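Local coordinates for protein putative isomerase (Streptomyces coelicolor A3, PDB 2OQH) that probably acts as an enolase-superfamily isomerase or dehydratase, with dehydration of D-glucarate to 5-dehydro-4-deoxy-D-glucarate as its predicted reaction, at residues L15-F21 with Y328-I334; A200-V204 with D224-G228. All blocks are in the same frame, centred on the assembly; numbering follows the deposited sequence.

Contact 1 (L15-F21 with Y328-I334); sequences LPLVNPF and YLHADDI
Two irregular, largely extended strips run antiparallel here, joining the end of strand 5-15 in the N-terminal domain to the loop after barrel strand 323-324. The register sets L17 against H330 (CA-CA 5.3 Å) and V18 against L329 (5.1 Å). Y328 and L329 finish a 3-10 segment begun earlier in the chain; the Y328 p rotamer meets F21 in an offset edge-to-face stack, F21's edge toward Y328's face, centroids 5.9 Å apart and planes at 71°, while Y328 OH bonds to L133 N. L329 accepts the one direct hydrogen bond, V18 N to L329 O at 2.9 Å, and its CA lies 3.2 Å from V18 O in a CA-H...O contact. L329 CD2 packs 3.6 Å from N19 CA. A331 CB touches P16 CG at 3.9 Å; here one water bridges P16 O (2.5 Å), A331 N (2.9 Å) and D332 O (2.8 Å). D332 sends its carboxylate to K361 and Y365. D333 CA meets L15 CD2 at 3.5 Å, and D333 OD1 takes I334 N at 2.7 Å. F21 borders the disordered residues 22-29, consistent with the mobile capping loop of enolase-superfamily N-terminal domains. With a single direct bond, the interface relies on water and apolar packing.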
loop_
_atom_site.group_PDB
_atom_site.type_symbol
_atom_site.label_atom_id
_atom_site.label_comp_id
_atom_site.label_asym_id
_atom_site.label_seq_id
_atom_site.Cartn_x
_atom_site.Cartn_y
_atom_site.Cartn_z
ATOM N N LEU A 15 14.304 -2.456 -10.301
ATOM C CA LEU A 15 15.088 -2.981 -9.191
ATOM C C LEU A 15 14.762 -4.444 -9.011
ATOM O O LEU A 15 13.623 -4.871 -9.236
ATOM C CB LEU A 15 14.816 -2.217 -7.892
ATOM C CG LEU A 15 15.502 -0.854 -7.799
ATOM C CD1 LEU A 15 14.795 0.129 -8.710
ATOM C CD2 LEU A 15 15.464 -0.350 -6.372
ATOM N N PRO A 16 15.766 -5.243 -8.615
ATOM C CA PRO A 16 15.578 -6.678 -8.408
ATOM C C PRO A 16 14.747 -6.972 -7.162
ATOM O O PRO A 16 14.698 -6.168 -6.228
ATOM C CB PRO A 16 17.011 -7.183 -8.275
ATOM C CG PRO A 16 17.666 -6.063 -7.520
ATOM C CD PRO A 16 17.143 -4.841 -8.264
ATOM N N LEU A 17 14.092 -8.130 -7.166
ATOM C CA LEU A 17 13.290 -8.559 -6.032
ATOM C C LEU A 17 13.702 -9.977 -5.676
ATOM O O LEU A 17 14.018 -10.780 -6.554
ATOM C CB LEU A 17 11.806 -8.532 -6.379
ATOM C CG LEU A 17 11.197 -7.159 -6.642
ATOM C CD1 LEU A 17 9.785 -7.342 -7.177
ATOM C CD2 LEU A 17 11.201 -6.335 -5.362
ATOM N N VAL A 18 13.704 -10.274 -4.383
ATOM C CA VAL A 18 14.078 -11.591 -3.901
ATOM C C VAL A 18 13.187 -12.013 -2.748
ATOM O O VAL A 18 12.917 -11.223 -1.833
ATOM C CB VAL A 18 15.542 -11.617 -3.413
ATOM C CG1 VAL A 18 15.868 -12.978 -2.802
ATOM C CG2 VAL A 18 16.478 -11.322 -4.575
ATOM N N ASN A 19 12.733 -13.260 -2.795
ATOM C CA ASN A 19 11.889 -13.800 -1.743
ATOM C C ASN A 19 12.775 -14.526 -0.738
ATOM O O ASN A 19 13.316 -15.591 -1.031
ATOM C CB ASN A 19 10.861 -14.767 -2.328
ATOM C CG ASN A 19 10.032 -15.452 -1.254
ATOM O OD1 ASN A 19 9.670 -14.840 -0.240
ATOM N ND2 ASN A 19 9.711 -16.722 -1.477
ATOM N N PRO A 20 12.927 -13.958 0.467
ATOM C CA PRO A 20 13.762 -14.570 1.504
ATOM C C PRO A 20 13.236 -15.912 2.013
ATOM O O PRO A 20 13.895 -16.584 2.807
ATOM C CB PRO A 20 13.797 -13.495 2.590
ATOM C CG PRO A 20 12.454 -12.854 2.461
ATOM C CD PRO A 20 12.299 -12.720 0.960
ATOM N N PHE A 21 12.065 -16.318 1.537
ATOM C CA PHE A 21 11.479 -17.577 1.980
ATOM C C PHE A 21 11.396 -18.613 0.867
ATOM O O PHE A 21 11.617 -18.300 -0.307
ATOM C CB PHE A 21 10.089 -17.310 2.539
ATOM C CG PHE A 21 10.063 -16.219 3.561
ATOM C CD1 PHE A 21 10.562 -16.439 4.840
ATOM C CD2 PHE A 21 9.582 -14.957 3.232
ATOM C CE1 PHE A 21 10.582 -15.417 5.783
ATOM C CE2 PHE A 21 9.594 -13.924 4.161
ATOM C CZ PHE A 21 10.099 -14.153 5.444
ATOM N N TYR A 328 9.548 -6.735 2.276
ATOM C CA TYR A 328 10.483 -7.780 2.677
ATOM C C TYR A 328 11.080 -8.501 1.478
ATOM O O TYR A 328 11.946 -9.359 1.631
ATOM C CB TYR A 328 9.825 -8.782 3.638
ATOM C CG TYR A 328 8.617 -9.527 3.107
ATOM C CD1 TYR A 328 8.750 -10.572 2.192
ATOM C CD2 TYR A 328 7.338 -9.196 3.544
ATOM C CE1 TYR A 328 7.627 -11.273 1.724
ATOM C CE2 TYR A 328 6.210 -9.885 3.088
ATOM C CZ TYR A 328 6.356 -10.922 2.183
ATOM O OH TYR A 328 5.233 -11.610 1.764
ATOM N N LEU A 329 10.627 -8.134 0.284
ATOM C CA LEU A 329 11.119 -8.723 -0.961
ATOM C C LEU A 329 12.180 -7.845 -1.605
ATOM O O LEU A 329 12.659 -8.139 -2.702
ATOM C CB LEU A 329 9.978 -8.884 -1.965
ATOM C CG LEU A 329 8.830 -9.821 -1.614
ATOM C CD1 LEU A 329 7.779 -9.739 -2.717
ATOM C CD2 LEU A 329 9.351 -11.235 -1.456
ATOM N N HIS A 330 12.543 -6.764 -0.933
ATOM C CA HIS A 330 13.517 -5.840 -1.485
ATOM C C HIS A 330 14.947 -6.346 -1.404
ATOM O O HIS A 330 15.335 -7.031 -0.450
ATOM C CB HIS A 330 13.424 -4.481 -0.775
ATOM C CG HIS A 330 14.322 -4.353 0.415
ATOM N ND1 HIS A 330 15.654 -4.009 0.311
ATOM C CD2 HIS A 330 14.087 -4.540 1.736
ATOM C CE1 HIS A 330 16.198 -3.984 1.514
ATOM N NE2 HIS A 330 15.269 -4.303 2.397
ATOM N N ALA A 331 15.711 -6.020 -2.441
ATOM C CA ALA A 331 17.118 -6.364 -2.510
ATOM C C ALA A 331 17.790 -4.995 -2.499
ATOM O O ALA A 331 17.646 -4.242 -1.532
ATOM C CB ALA A 331 17.428 -7.117 -3.800
ATOM N N ASP A 332 18.485 -4.650 -3.575
ATOM C CA ASP A 332 19.164 -3.364 -3.655
ATOM C C ASP A 332 18.136 -2.254 -3.905
ATOM O O ASP A 332 17.140 -2.465 -4.601
ATOM C CB ASP A 332 20.214 -3.411 -4.774
ATOM C CG ASP A 332 21.242 -2.301 -4.656
ATOM O OD1 ASP A 332 21.532 -1.877 -3.519
ATOM O OD2 ASP A 332 21.770 -1.859 -5.700
ATOM N N ASP A 333 18.374 -1.080 -3.329
ATOM C CA ASP A 333 17.457 0.053 -3.469
ATOM C C ASP A 333 18.285 1.320 -3.622
ATOM O O ASP A 333 19.493 1.309 -3.371
ATOM C CB ASP A 333 16.581 0.167 -2.213
ATOM C CG ASP A 333 15.246 0.849 -2.480
ATOM O OD1 ASP A 333 15.157 1.639 -3.449
ATOM O OD2 ASP A 333 14.290 0.603 -1.706
ATOM N N ILE A 334 17.652 2.418 -4.026
ATOM C CA ILE A 334 18.400 3.651 -4.185
ATOM C C ILE A 334 18.547 4.418 -2.881
ATOM O O ILE A 334 19.017 5.547 -2.868
ATOM C CB ILE A 334 17.791 4.553 -5.270
ATOM C CG1 ILE A 334 16.345 4.907 -4.941
ATOM C CG2 ILE A 334 17.845 3.837 -6.607
ATOM C CD1 ILE A 334 15.700 5.747 -6.015
HETATM O O HOH W 1 14.913 -4.214 -4.607
#

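Contact 2 (A200-V204 with D224-G228); sequences AAWSV and DPCVG
This is a loop-to-loop contact at the C-terminal mouth of the TIM barrel, between the turns that follow parallel neighbouring strands 193-197 and 221-223 and lead into helices 204-214 and 228-238. A200 (phi/psi 58/31) and D224 (40/58) both take left-handed backbone conformations, bending the two loops past each other so that A200 and C226 CA atoms come within 3.8 Å. Two backbone hydrogen bonds join them: A200 N to D224 O at 2.6 Å and W202 N to P225 O at 3.0 Å. Next, W202 O receives a CA-H...O contact from C226 CA (3.4 Å), and a water spans from W202 O (2.8 Å) to V227 N (2.9 Å). Side chains fill in around this backbone core. W202, chi1 m, lays CE3 3.7 Å from P225 CB and gives its NE1 to T172 O and D178; A200 CB meets V227 CG1 at 3.5 Å; V204 CG2 lies 4.2 Å from C226 SG. S203, chi1 p, is the N-cap of helix 204-214, its OG also bonding D206, while the D224 carboxylate turns to T245 and N246. Such joined beta-alpha turns at the C-terminal strand ends are typical of the enolase-superfamily barrel, where family members carry their metal ligands.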
loop_
_atom_site.group_PDB
_atom_site.type_symbol
_atom_site.label_atom_id
_atom_site.label_comp_id
_atom_site.label_asym_id
_atom_site.label_seq_id
_atom_site.Cartn_x
_atom_site.Cartn_y
_atom_site.Cartn_z
ATOM N N ALA A 200 -11.230 -9.815 -6.270
ATOM C CA ALA A 200 -12.501 -9.740 -6.968
ATOM C C ALA A 200 -12.678 -10.812 -8.030
ATOM O O ALA A 200 -13.355 -10.584 -9.029
ATOM C CB ALA A 200 -12.660 -8.357 -7.592
ATOM N N ALA A 201 -12.087 -11.983 -7.808
ATOM C CA ALA A 201 -12.201 -13.070 -8.774
ATOM C C ALA A 201 -13.420 -13.969 -8.553
ATOM O O ALA A 201 -13.786 -14.733 -9.441
ATOM C CB ALA A 201 -10.925 -13.918 -8.771
ATOM N N TRP A 202 -14.051 -13.890 -7.385
ATOM C CA TRP A 202 -15.227 -14.724 -7.129
ATOM C C TRP A 202 -16.523 -14.010 -7.485
ATOM O O TRP A 202 -16.625 -12.786 -7.364
ATOM C CB TRP A 202 -15.338 -15.116 -5.657
ATOM C CG TRP A 202 -14.170 -15.827 -5.053
ATOM C CD1 TRP A 202 -13.165 -16.476 -5.704
ATOM C CD2 TRP A 202 -13.938 -16.022 -3.656
ATOM N NE1 TRP A 202 -12.319 -17.069 -4.796
ATOM C CE2 TRP A 202 -12.774 -16.807 -3.530
ATOM C CE3 TRP A 202 -14.609 -15.610 -2.493
ATOM C CZ2 TRP A 202 -12.264 -17.193 -2.286
ATOM C CZ3 TRP A 202 -14.099 -15.997 -1.247
ATOM C CH2 TRP A 202 -12.939 -16.779 -1.157
ATOM N N SER A 203 -17.520 -14.784 -7.900
ATOM C CA SER A 203 -18.829 -14.234 -8.226
ATOM C C SER A 203 -19.494 -13.968 -6.880
ATOM O O SER A 203 -19.029 -14.460 -5.854
ATOM C CB SER A 203 -19.661 -15.250 -9.003
ATOM O OG SER A 203 -20.002 -16.357 -8.186
ATOM N N VAL A 204 -20.578 -13.201 -6.870
ATOM C CA VAL A 204 -21.241 -12.930 -5.605
ATOM C C VAL A 204 -21.778 -14.207 -4.951
ATOM O O VAL A 204 -21.584 -14.415 -3.751
ATOM C CB VAL A 204 -22.381 -11.908 -5.771
ATOM C CG1 VAL A 204 -23.037 -11.657 -4.427
ATOM C CG2 VAL A 204 -21.821 -10.599 -6.328
ATOM N N ASP A 224 -11.818 -8.044 -0.822
ATOM C CA ASP A 224 -12.306 -8.032 -2.204
ATOM C C ASP A 224 -12.695 -9.375 -2.827
ATOM O O ASP A 224 -12.159 -9.755 -3.866
ATOM C CB ASP A 224 -11.271 -7.368 -3.116
ATOM C CG ASP A 224 -11.157 -5.880 -2.877
ATOM O OD1 ASP A 224 -12.207 -5.204 -2.914
ATOM O OD2 ASP A 224 -10.030 -5.392 -2.656
ATOM N N PRO A 225 -13.640 -10.109 -2.219
ATOM C CA PRO A 225 -13.995 -11.388 -2.842
ATOM C C PRO A 225 -14.655 -11.237 -4.216
ATOM O O PRO A 225 -14.491 -12.091 -5.085
ATOM C CB PRO A 225 -14.931 -12.032 -1.815
ATOM C CG PRO A 225 -15.540 -10.828 -1.097
ATOM C CD PRO A 225 -14.346 -9.921 -0.939
ATOM N N CYS A 226 -15.387 -10.143 -4.410
ATOM C CA CYS A 226 -16.098 -9.906 -5.662
ATOM C C CYS A 226 -15.957 -8.467 -6.150
ATOM O O CYS A 226 -15.419 -7.621 -5.453
ATOM C CB CYS A 226 -17.582 -10.229 -5.480
ATOM S SG CYS A 226 -18.400 -9.150 -4.271
ATOM N N VAL A 227 -16.468 -8.197 -7.346
ATOM C CA VAL A 227 -16.382 -6.866 -7.941
ATOM C C VAL A 227 -17.524 -5.921 -7.575
ATOM O O VAL A 227 -18.650 -6.351 -7.358
ATOM C CB VAL A 227 -16.357 -6.949 -9.486
ATOM C CG1 VAL A 227 -15.201 -7.810 -9.951
ATOM C CG2 VAL A 227 -17.659 -7.522 -9.990
ATOM N N GLY A 228 -17.205 -4.630 -7.514
ATOM C CA GLY A 228 -18.194 -3.598 -7.254
ATOM C C GLY A 228 -18.819 -3.411 -5.885
ATOM O O GLY A 228 -18.931 -4.340 -5.087
HETATM O O HOH W 2 -17.441 -10.516 -8.745
#

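Overall arrangement
The two contacts lie at separate places, centres 31 Å apart and nearest atoms about 17 Å, with no secondary-structure element in common. Contact 1 joins distant parts of the sequence, bringing the N-terminal domain against a late barrel loop; contact 2 is local, linking two successive beta-alpha turns of the barrel. Both are partly buried, but 200-204 with 224-228 has two direct backbone hydrogen bonds between its loops, against one in 15-21 with 328-334, which covers more surface and adds an aromatic pair. Each includes one bridging water. The difference fits their places: contact 1 lies between the two domains, next to unmodelled residues 22-29; contact 2 joins turns that follow two adjacent parallel barrel strands.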